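Local coordinates for protein LipS lipolytic enzyme (Unidentified, PDB 4FBL) that hydrolyses lipid esters as a thermostable lipase of the alpha/beta hydrolase fold, probably through a serine nucleophile, at the interface of chains A and B. Coordinates in Å, arbitrary orientation; residue numbers count along the deposited sequence, not the author numbering. Chains: chain A/B, LipS lipolytic enzyme.

Contact 1: the interface of chains A and B. Residues chain A 101-102, 105, 201, 205-206, 209; chain B 167, 201, 205.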
# COMPACT_ATOMS: atom_id res chain seq x y z
N ALA A 101 2.10 -7.46 -7.42
CA ALA A 101 3.11 -6.41 -7.45
C ALA A 101 4.56 -6.95 -7.46
O ALA A 101 5.44 -6.25 -8.00
CB ALA A 101 2.91 -5.47 -6.30
N SER A 102 4.87 -8.11 -6.82
CA SER A 102 6.23 -8.66 -6.96
C SER A 102 6.51 -9.02 -8.40
O SER A 102 7.68 -8.88 -8.86
CB SER A 102 6.49 -9.93 -6.05
OG SER A 102 6.00 -9.61 -4.73
N THR A 105 7.11 -5.41 -10.32
CA THR A 105 8.40 -4.85 -10.00
C THR A 105 9.48 -5.75 -10.60
O THR A 105 10.45 -5.23 -11.12
CB THR A 105 8.57 -4.65 -8.45
OG1 THR A 105 8.27 -5.91 -7.81
CG2 THR A 105 7.57 -3.58 -7.99
N LYS A 201 -5.43 -5.08 -4.89
CA LYS A 201 -4.56 -4.78 -3.75
C LYS A 201 -3.12 -4.42 -4.24
O LYS A 201 -2.46 -3.62 -3.59
CB LYS A 201 -4.50 -5.99 -2.77
CG LYS A 201 -4.04 -7.32 -3.40
CD LYS A 201 -4.37 -8.46 -2.41
CE LYS A 201 -4.49 -9.83 -3.00
NZ LYS A 201 -5.87 -10.09 -3.59
N THR A 205 -0.78 -1.30 -3.49
CA THR A 205 0.53 -1.46 -2.89
C THR A 205 1.68 -0.74 -3.66
O THR A 205 2.60 -0.12 -3.04
CB THR A 205 0.92 -2.99 -2.88
OG1 THR A 205 -0.03 -3.70 -2.10
CG2 THR A 205 2.29 -3.23 -2.25
N ILE A 206 1.68 -0.87 -4.98
CA ILE A 206 2.75 -0.21 -5.77
C ILE A 206 2.64 1.26 -5.55
O ILE A 206 3.63 1.90 -5.38
CB ILE A 206 2.63 -0.44 -7.29
CG1 ILE A 206 2.81 -1.91 -7.67
CG2 ILE A 206 3.58 0.52 -8.08
CD1 ILE A 206 4.15 -2.35 -7.48
N VAL A 209 4.07 2.16 -1.96
CA VAL A 209 5.51 2.06 -1.86
C VAL A 209 6.22 3.22 -2.63
O VAL A 209 7.05 3.95 -2.05
CB VAL A 209 5.93 0.69 -2.31
CG1 VAL A 209 7.49 0.57 -2.41
CG2 VAL A 209 5.43 -0.29 -1.32
N PHE B 167 10.30 -4.10 -2.27
CA PHE B 167 10.50 -4.93 -3.48
C PHE B 167 11.94 -5.00 -3.99
O PHE B 167 12.16 -5.00 -5.20
CB PHE B 167 9.62 -4.41 -4.64
CG PHE B 167 8.15 -4.54 -4.36
CD1 PHE B 167 7.54 -5.78 -4.46
CD2 PHE B 167 7.42 -3.45 -3.94
CE1 PHE B 167 6.22 -5.95 -4.20
CE2 PHE B 167 6.04 -3.60 -3.65
CZ PHE B 167 5.44 -4.85 -3.78
N LYS B 201 6.34 -5.66 2.57
CA LYS B 201 5.41 -5.13 1.55
C LYS B 201 3.90 -5.20 2.07
O LYS B 201 3.11 -4.24 1.92
CB LYS B 201 5.62 -5.86 0.21
CG LYS B 201 5.13 -7.27 0.16
CD LYS B 201 5.39 -8.01 -1.17
CE LYS B 201 6.89 -8.27 -1.42
NZ LYS B 201 7.47 -9.40 -0.59
N THR B 205 0.93 -2.38 2.64
CA THR B 205 -0.33 -2.60 1.90
C THR B 205 -1.53 -2.38 2.87
O THR B 205 -2.48 -1.57 2.62
CB THR B 205 -0.45 -4.06 1.29
OG1 THR B 205 0.57 -4.26 0.27
CG2 THR B 205 -1.85 -4.24 0.63
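The phenyl ring of B:Phe167 forms the apolar centre. It comes from a loop of chain B and lodges between helices 101-118 and 200-213 of chain A. Its CG lies anti to the carbonyl carbon (chi1 -64°). The methyl CG2 of A:Thr105 sits over one face, near the rim, 3.8 Å from CG of B:Phe167. The tip is held by A:Ala101, whose CB meets CZ of B:Phe167 at 3.6 Å. CG2 of A:Thr205 reaches the ring edge in its plane. CG2 of A:Val209 lies 4.1 Å from CE2 of B:Phe167.

At the rim, the hydroxyl OG of A:Ser102 also lies at the ring edge, in plane, 3.7 Å from the aliphatic CE of B:Lys201. With chi1 at 52°, OG1 of A:Thr105 lies between the backbone N and the carbonyl carbon, 3.4 Å from CD1 of B:Phe167. OG1 of A:Thr105 donates to O of A:Ala101 at 2.9 Å, in the carbonyl plane on a lone pair, which fixes CG2, anti to the carbonyl carbon, toward the ring.

Near the two-fold axis, OG1 of A:Thr205 and OG1 of B:Thr205 share a short 2.5 Å hydrogen bond; which one donates cannot be told from the positions. One hydroxyl must probably donate across at any moment, giving up its carbonyl bond. OG1 of B:Thr205 likewise nears O of B:Lys201, and OG1 of A:Thr205 lies 2.8 Å from O of A:Lys201, each above the carbonyl plane and not on a lone pair.

Contact 2: the interface of chains A and B. Residues chain A 157-160, 163-164, 166, 204; chain B 208-209, 212-213, 216.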
# COMPACT_ATOMS: atom_id res chain seq x y z
N MET A 157 -4.99 6.49 -5.34
CA MET A 157 -6.24 6.35 -6.10
C MET A 157 -7.34 7.15 -5.40
O MET A 157 -8.30 7.60 -6.03
CB MET A 157 -6.59 4.85 -6.27
CG MET A 157 -5.56 4.08 -7.13
SD MET A 157 -5.47 4.89 -8.81
CE MET A 157 -6.98 4.35 -9.61
N GLU A 158 -7.20 7.38 -4.08
CA GLU A 158 -8.21 8.09 -3.29
C GLU A 158 -9.63 7.60 -3.47
O GLU A 158 -10.56 8.39 -3.56
CB GLU A 158 -8.09 9.62 -3.43
CG GLU A 158 -7.08 10.07 -2.36
CD GLU A 158 -6.32 11.29 -2.71
OE1 GLU A 158 -6.73 11.91 -3.71
OE2 GLU A 158 -5.36 11.65 -1.95
N SER A 159 -9.79 6.28 -3.54
CA SER A 159 -11.11 5.76 -3.77
C SER A 159 -11.50 4.76 -2.69
O SER A 159 -11.00 3.60 -2.74
CB SER A 159 -11.16 5.07 -5.14
OG SER A 159 -12.46 4.48 -5.28
N PRO A 160 -12.39 5.15 -1.73
CA PRO A 160 -13.00 4.14 -0.71
C PRO A 160 -13.65 2.92 -1.32
O PRO A 160 -13.46 1.84 -0.86
CB PRO A 160 -14.04 4.99 0.07
CG PRO A 160 -13.41 6.42 0.06
CD PRO A 160 -12.93 6.52 -1.52
N ALA A 163 -10.70 0.72 -2.43
CA ALA A 163 -10.06 0.12 -1.20
C ALA A 163 -10.99 -1.00 -0.63
O ALA A 163 -10.50 -2.05 -0.19
CB ALA A 163 -9.78 1.17 -0.14
N ALA A 164 -12.31 -0.80 -0.71
CA ALA A 164 -13.26 -1.84 -0.21
C ALA A 164 -13.29 -3.08 -1.02
O ALA A 164 -13.97 -4.03 -0.63
CB ALA A 164 -14.71 -1.30 -0.10
N ALA A 166 -10.13 -4.46 -2.15
CA ALA A 166 -8.77 -5.03 -1.99
C ALA A 166 -8.76 -6.38 -1.28
O ALA A 166 -8.18 -7.34 -1.79
CB ALA A 166 -7.88 -3.99 -1.23
N ILE A 204 -2.74 -0.80 -5.39
CA ILE A 204 -2.71 0.09 -4.25
C ILE A 204 -1.30 -0.08 -3.57
O ILE A 204 -0.68 0.90 -3.19
CB ILE A 204 -3.82 -0.24 -3.28
CG1 ILE A 204 -5.19 0.09 -3.89
CG2 ILE A 204 -3.56 0.42 -1.84
CD1 ILE A 204 -6.39 -0.34 -2.98
N ALA B 208 -1.94 1.23 3.79
CA ALA B 208 -2.56 2.02 2.69
C ALA B 208 -4.09 1.73 2.42
O ALA B 208 -4.88 2.65 2.14
CB ALA B 208 -1.77 1.82 1.41
N VAL B 209 -4.47 0.46 2.48
CA VAL B 209 -5.86 0.09 2.26
C VAL B 209 -6.69 0.74 3.38
O VAL B 209 -7.72 1.38 3.11
CB VAL B 209 -6.08 -1.42 2.14
CG1 VAL B 209 -7.63 -1.77 2.21
CG2 VAL B 209 -5.43 -1.94 0.81
N MET B 212 -7.13 4.46 2.87
CA MET B 212 -8.09 4.76 1.78
C MET B 212 -9.60 4.48 2.19
O MET B 212 -10.53 5.16 1.70
CB MET B 212 -7.72 3.93 0.55
CG MET B 212 -8.32 4.55 -0.79
SD MET B 212 -7.86 3.68 -2.28
CE MET B 212 -6.02 3.60 -2.08
N LEU B 213 -9.82 3.51 3.10
CA LEU B 213 -11.14 3.28 3.70
C LEU B 213 -11.67 4.28 4.76
O LEU B 213 -12.87 4.26 5.08
CB LEU B 213 -11.14 1.92 4.35
CG LEU B 213 -11.07 0.76 3.41
CD1 LEU B 213 -10.90 -0.62 4.17
CD2 LEU B 213 -12.38 0.67 2.61
N ARG B 216 -15.22 5.72 4.94
CA ARG B 216 -16.23 4.71 5.21
C ARG B 216 -16.41 4.26 6.65
O ARG B 216 -17.42 3.60 6.98
CB ARG B 216 -15.90 3.48 4.45
CG ARG B 216 -16.36 3.43 3.01
CD ARG B 216 -15.72 2.16 2.56
NE ARG B 216 -16.47 1.51 1.53
CZ ARG B 216 -17.08 0.33 1.58
NH1 ARG B 216 -17.10 -0.47 2.64
NH2 ARG B 216 -17.67 -0.04 0.46
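Apolar packing dominates this patch of the two-fold interface. The C-terminal half of helix 200-213 of chain B lies against the short helix 160-166 of chain A and the loop before it. B:Met212 is the main wedge. Its CG is anti to the backbone N (chi1 -159°), and the chain runs extended before bending at chi3. CB of B:Met212 presses on the methyl CB of A:Ala163 at 3.5 Å. The terminal methyl CE of B:Met212 meets A:Ile204 tip to tip, 4.0 Å from its CG2. CG2 of A:Ile204 also touches B:Ala208 and B:Val209; the A:Ile204 and B:Val209 side chains cross at about a right angle. CG2 of B:Val209 reaches CB of A:Ala166 at 3.8 Å. B:Leu213 sets its CG 3.8 Å from CB of A:Ala163, so this small alanine is packed by two neighbours on the helix.

Polar contacts are slight. The thioether SD of B:Met212 lies beside the backbone of A:Ser159, 3.2 Å from its carbonyl O, a contact and not a hydrogen bond. The amide N of A:Ser159 makes a weak hydrogen bond to SD of B:Met212 at 3.5 Å.

One flat group closes the outer end. The guanidinium of B:Arg216 turns a face to A:Ala164, whose CB stands over its centre, 3.3 Å from CZ of B:Arg216. The aliphatic part of the arginine passes the ring of A:Pro160, with CG of B:Arg216 4.1 Å from CB of A:Pro160. A serine here would remove the guanidinium and most of the aliphatic chain, and would probably loosen the packing on A:Ala164 and A:Pro160.

The close fit of small alanines to larger side chains probably helps to hold the two copies together, if the deposited dimer also forms in solution.

The C-alpha centres of contact 1 and contact 2 are about 15 Å apart, and both are patches of the same two-fold interface. Helix 200-213 of both chains runs through each. Contact 1 uses residues 201 to 209 of the chain A helix and B:Lys201 and B:Thr205 of the chain B helix; contact 2 uses A:Ile204 and the later turns of the chain B helix. The same valine serves as A:Val209 in contact 1 and B:Val209 in contact 2. The two-fold symmetry repeats each contact with A and B swapped. Together they would anchor the dimer, although the structure alone does not show that it is the biological assembly.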